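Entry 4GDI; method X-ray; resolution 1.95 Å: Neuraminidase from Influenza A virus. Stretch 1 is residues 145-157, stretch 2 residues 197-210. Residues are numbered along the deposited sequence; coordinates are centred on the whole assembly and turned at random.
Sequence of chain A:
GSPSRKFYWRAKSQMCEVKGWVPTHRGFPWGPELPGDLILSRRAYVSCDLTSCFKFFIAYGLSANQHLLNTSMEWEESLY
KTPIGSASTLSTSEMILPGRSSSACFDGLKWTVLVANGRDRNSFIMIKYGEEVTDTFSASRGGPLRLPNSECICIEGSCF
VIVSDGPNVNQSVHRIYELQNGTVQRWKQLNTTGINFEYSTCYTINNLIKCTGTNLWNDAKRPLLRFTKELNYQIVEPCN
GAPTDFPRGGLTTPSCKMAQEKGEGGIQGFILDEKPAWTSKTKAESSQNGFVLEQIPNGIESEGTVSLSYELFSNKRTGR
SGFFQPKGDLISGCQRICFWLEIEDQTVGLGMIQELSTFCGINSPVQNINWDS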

# COMPACT_ATOMS: atom_id res chain seq x y z
N LEU A 145 26.77 -19.06 15.56
CA LEU A 145 26.91 -18.74 14.15
C LEU A 145 26.57 -17.27 13.93
O LEU A 145 25.65 -16.74 14.55
N ARG A 146 27.33 -16.63 13.05
CA ARG A 146 27.22 -15.20 12.80
C ARG A 146 27.16 -14.91 11.31
O ARG A 146 28.06 -15.28 10.56
N LEU A 147 26.07 -14.27 10.90
CA LEU A 147 25.93 -13.74 9.55
C LEU A 147 26.39 -12.28 9.48
O LEU A 147 26.32 -11.57 10.48
N PRO A 148 26.86 -11.83 8.31
CA PRO A 148 27.59 -10.55 8.30
C PRO A 148 26.76 -9.26 8.30
O PRO A 148 27.34 -8.18 8.37
N ASN A 149 25.43 -9.36 8.24
CA ASN A 149 24.58 -8.17 8.21
C ASN A 149 24.94 -7.26 7.04
O ASN A 149 25.09 -6.06 7.17
N SER A 150 25.09 -7.89 5.89
CA SER A 150 25.30 -7.19 4.63
C SER A 150 24.83 -8.16 3.56
O SER A 150 24.71 -9.35 3.82
N GLU A 151 24.58 -7.67 2.35
CA GLU A 151 23.99 -8.54 1.34
C GLU A 151 24.92 -9.66 0.97
O GLU A 151 26.14 -9.49 0.92
N CYS A 152 24.33 -10.82 0.70
CA CYS A 152 25.10 -11.92 0.14
C CYS A 152 25.28 -11.66 -1.37
O CYS A 152 24.70 -10.73 -1.92
N ILE A 153 26.12 -12.45 -2.01
CA ILE A 153 26.54 -12.17 -3.37
C ILE A 153 26.08 -13.27 -4.32
O ILE A 153 26.48 -14.43 -4.17
N CYS A 154 25.26 -12.90 -5.30
CA CYS A 154 24.76 -13.87 -6.30
C CYS A 154 25.40 -13.66 -7.68
O CYS A 154 25.52 -12.54 -8.16
N ILE A 155 25.85 -14.77 -8.27
CA ILE A 155 26.42 -14.78 -9.61
C ILE A 155 25.82 -15.95 -10.39
O ILE A 155 26.04 -17.10 -10.04
N GLU A 156 25.04 -15.65 -11.43
CA GLU A 156 24.48 -16.69 -12.29
C GLU A 156 23.78 -17.78 -11.50
O GLU A 156 23.91 -18.94 -11.81
N GLY A 157 23.04 -17.42 -10.46
CA GLY A 157 22.27 -18.39 -9.71
C GLY A 157 22.97 -19.02 -8.51
O GLY A 157 22.31 -19.66 -7.70
N PHE A 197 37.88 -12.08 11.23
CA PHE A 197 37.25 -11.59 10.00
C PHE A 197 35.72 -11.56 10.08
O PHE A 197 35.03 -12.39 9.47
N GLU A 198 35.19 -10.62 10.87
CA GLU A 198 33.76 -10.48 11.09
C GLU A 198 33.15 -9.45 10.12
O GLU A 198 33.87 -8.65 9.52
N TYR A 199 31.82 -9.47 10.02
CA TYR A 199 31.07 -8.42 9.34
C TYR A 199 31.46 -8.24 7.87
O TYR A 199 31.52 -7.10 7.38
N SER A 200 31.73 -9.33 7.17
CA SER A 200 32.06 -9.25 5.75
C SER A 200 31.04 -8.40 5.03
O SER A 200 29.84 -8.64 5.15
N THR A 201 31.51 -7.44 4.24
CA THR A 201 30.66 -6.73 3.31
C THR A 201 31.32 -6.84 1.94
O THR A 201 32.53 -6.62 1.78
N CYS A 202 30.52 -7.21 0.94
CA CYS A 202 31.07 -7.73 -0.32
C CYS A 202 30.39 -7.13 -1.55
O CYS A 202 29.28 -6.59 -1.46
N TYR A 203 31.06 -7.25 -2.69
CA TYR A 203 30.47 -6.92 -3.98
C TYR A 203 31.06 -7.91 -4.98
O TYR A 203 31.98 -8.65 -4.64
N THR A 204 30.49 -7.95 -6.18
CA THR A 204 31.01 -8.83 -7.21
C THR A 204 31.29 -8.09 -8.52
O THR A 204 30.58 -7.16 -8.90
N ILE A 205 32.36 -8.51 -9.20
CA ILE A 205 32.72 -7.94 -10.50
C ILE A 205 33.61 -8.93 -11.24
O ILE A 205 34.44 -9.60 -10.62
N ASN A 206 33.47 -8.97 -12.57
CA ASN A 206 33.96 -10.06 -13.43
C ASN A 206 34.21 -11.40 -12.72
O ASN A 206 35.35 -11.83 -12.58
N ASN A 207 33.13 -12.04 -12.30
CA ASN A 207 33.18 -13.38 -11.68
C ASN A 207 34.05 -13.54 -10.40
O ASN A 207 34.32 -14.66 -9.97
N LEU A 208 34.44 -12.42 -9.79
CA LEU A 208 35.14 -12.44 -8.51
C LEU A 208 34.23 -11.88 -7.43
O LEU A 208 33.37 -11.05 -7.71
N ILE A 209 34.44 -12.32 -6.20
CA ILE A 209 33.73 -11.77 -5.06
C ILE A 209 34.82 -11.12 -4.21
O ILE A 209 35.84 -11.74 -3.94
N LYS A 210 34.61 -9.87 -3.83
CA LYS A 210 35.57 -9.17 -3.01
C LYS A 210 34.86 -8.66 -1.77
O LYS A 210 33.80 -8.04 -1.88

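Most residues of stretch 1 that meet stretch 2 point toward it at CA-to-CB. Arg146 points toward it (chi1 m, chi2 t, chi3 m), and its guanidinium edge forms a two-pronged salt bridge with Glu198: NE to OE1 is 2.8 Å at an N-H...O angle of 174°, and NH2 to OE2 is 2.9 Å at 154°. The m, m rotamer of Glu198 brings the carboxylate in, although its CB starts sideways. Leu147 points away. Pro148 packs against backbone, its CB 3.1 Å from Ser200 O.

Ser150 (t) also points toward stretch 2, and its OG hydrogen-bonds Thr201 OG1 at 3.0 Å. Waters fill the gap around Glu151: water 1 joins Ser150 OG (2.7 Å) and Glu151 O (2.8 Å) to Cys202 N (2.9 Å), while water 2 donates to Glu151 OE2 (2.7 Å) and Cys202 O (2.8 Å).

From Ile153 the contact turns apolar. In the m, m rotamer of Ile153, CG1 lies 3.6 Å from Cys202 CB, and CG2 lies 3.6 Å from Thr204 CB and 3.9 Å from Ile209 CG1. Cys154 points away, in keeping with strand alternation. Ile155 (m, t) extends CD1 to 3.6 Å from Ile209 CD1 and 3.4 Å from Thr204 OG1, a hydroxyl that donates to Leu208 O (2.8 Å) within its own hairpin.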

# COMPACT_ATOMS: atom_id res chain seq x y z
CB LEU A 145 26.03 -19.64 13.29
CG LEU A 145 26.46 -21.10 13.31
CD1 LEU A 145 25.44 -21.93 12.56
CD2 LEU A 145 27.85 -21.28 12.73
CB ARG A 146 28.40 -14.46 13.44
CG ARG A 146 28.54 -14.74 14.93
CD ARG A 146 29.66 -13.95 15.57
NE ARG A 146 31.01 -14.30 15.15
CZ ARG A 146 31.69 -15.38 15.54
NH1 ARG A 146 31.10 -16.32 16.28
NH2 ARG A 146 32.94 -15.55 15.16
CB LEU A 147 24.48 -13.90 9.09
CG LEU A 147 24.14 -15.37 8.84
CD1 LEU A 147 22.62 -15.68 8.86
CD2 LEU A 147 24.73 -15.78 7.50
CB PRO A 148 28.41 -10.63 7.02
CG PRO A 148 27.61 -11.52 6.12
CD PRO A 148 26.93 -12.52 7.01
CB ASN A 149 24.63 -7.44 9.55
CG ASN A 149 24.35 -8.36 10.71
OD1 ASN A 149 23.32 -9.06 10.73
ND2 ASN A 149 25.28 -8.43 11.64
CB SER A 150 26.78 -6.87 4.44
OG SER A 150 26.99 -5.91 3.43
CB GLU A 151 23.57 -7.77 0.08
CG GLU A 151 24.67 -7.29 -0.84
CD GLU A 151 24.11 -6.71 -2.15
OE1 GLU A 151 22.88 -6.82 -2.37
OE2 GLU A 151 24.88 -6.14 -2.96
CB CYS A 152 24.48 -13.30 0.46
SG CYS A 152 22.70 -13.44 0.46
CB ILE A 153 28.08 -12.07 -3.45
CG1 ILE A 153 28.59 -10.91 -2.59
CG2 ILE A 153 28.53 -11.86 -4.87
CD1 ILE A 153 27.92 -9.57 -2.93
CB CYS A 154 23.24 -13.79 -6.42
SG CYS A 154 22.35 -14.23 -4.92
CB ILE A 155 27.94 -15.00 -9.59
CG1 ILE A 155 28.64 -13.99 -8.70
CG2 ILE A 155 28.52 -14.88 -11.00
CD1 ILE A 155 30.11 -14.26 -8.59
CB GLU A 156 25.60 -17.33 -13.14
CG GLU A 156 26.17 -16.41 -14.21
CD GLU A 156 27.65 -16.67 -14.51
OE1 GLU A 156 28.22 -17.63 -13.95
OE2 GLU A 156 28.23 -15.90 -15.30
CB PHE A 197 37.66 -12.48 8.82
CG PHE A 197 37.54 -11.80 7.46
CD1 PHE A 197 36.30 -11.70 6.83
CD2 PHE A 197 38.66 -11.25 6.83
CE1 PHE A 197 36.19 -11.06 5.59
CE2 PHE A 197 38.55 -10.62 5.60
CZ PHE A 197 37.32 -10.52 4.98
CB GLU A 198 33.47 -10.00 12.52
CG GLU A 198 34.10 -10.85 13.63
CD GLU A 198 33.48 -12.22 13.78
OE1 GLU A 198 32.27 -12.38 13.49
OE2 GLU A 198 34.20 -13.14 14.21
CB TYR A 199 31.27 -7.08 10.05
CG TYR A 199 31.12 -7.08 11.55
CD1 TYR A 199 30.31 -8.01 12.19
CD2 TYR A 199 31.77 -6.12 12.32
CE1 TYR A 199 30.15 -7.97 13.58
CE2 TYR A 199 31.63 -6.09 13.70
CZ TYR A 199 30.82 -7.01 14.32
OH TYR A 199 30.68 -6.97 15.68
CB SER A 200 32.04 -10.65 5.11
OG SER A 200 33.07 -11.46 5.62
CB THR A 201 30.42 -5.26 3.75
OG1 THR A 201 29.64 -4.56 2.78
CG2 THR A 201 31.75 -4.49 3.95
CB CYS A 202 30.85 -9.25 -0.39
SG CYS A 202 31.40 -10.26 1.02
CB TYR A 203 30.75 -5.48 -4.39
CG TYR A 203 32.21 -5.17 -4.57
CD1 TYR A 203 32.98 -4.76 -3.48
CD2 TYR A 203 32.82 -5.29 -5.81
CE1 TYR A 203 34.33 -4.47 -3.64
CE2 TYR A 203 34.17 -5.01 -5.97
CZ TYR A 203 34.92 -4.60 -4.88
OH TYR A 203 36.25 -4.33 -5.03
CB THR A 204 30.06 -10.00 -7.49
OG1 THR A 204 30.65 -10.86 -8.47
CG2 THR A 204 28.73 -9.48 -8.00
CB ILE A 205 33.47 -6.60 -10.34
CG1 ILE A 205 33.51 -5.85 -11.68
CG2 ILE A 205 34.89 -6.82 -9.82
CD1 ILE A 205 32.14 -5.48 -12.24
CB ASN A 206 35.19 -9.68 -14.28
CG ASN A 206 35.91 -8.43 -13.79
OD1 ASN A 206 36.44 -8.41 -12.67
ND2 ASN A 206 35.98 -7.40 -14.65
CB ASN A 207 33.58 -14.41 -12.73
CG ASN A 207 32.54 -14.56 -13.83
OD1 ASN A 207 31.59 -15.34 -13.70
ND2 ASN A 207 32.70 -13.80 -14.91
CB LEU A 208 36.39 -11.56 -8.57
CG LEU A 208 37.50 -12.06 -9.48
CD1 LEU A 208 38.67 -11.09 -9.45
CD2 LEU A 208 37.93 -13.45 -9.05
CB ILE A 209 32.98 -12.85 -4.25
CG1 ILE A 209 31.98 -13.64 -5.12
CG2 ILE A 209 32.23 -12.19 -3.05
CD1 ILE A 209 32.62 -14.69 -6.01
CB LYS A 210 36.15 -8.01 -3.81
CG LYS A 210 37.03 -8.50 -4.96
CD LYS A 210 37.56 -7.36 -5.77
CE LYS A 210 38.15 -7.85 -7.09
NZ LYS A 210 38.54 -6.68 -7.90
O HOH W 1 27.63 -7.11 1.11
O HOH W 2 27.47 -5.30 -3.15
O HOH W 3 28.36 -9.92 2.90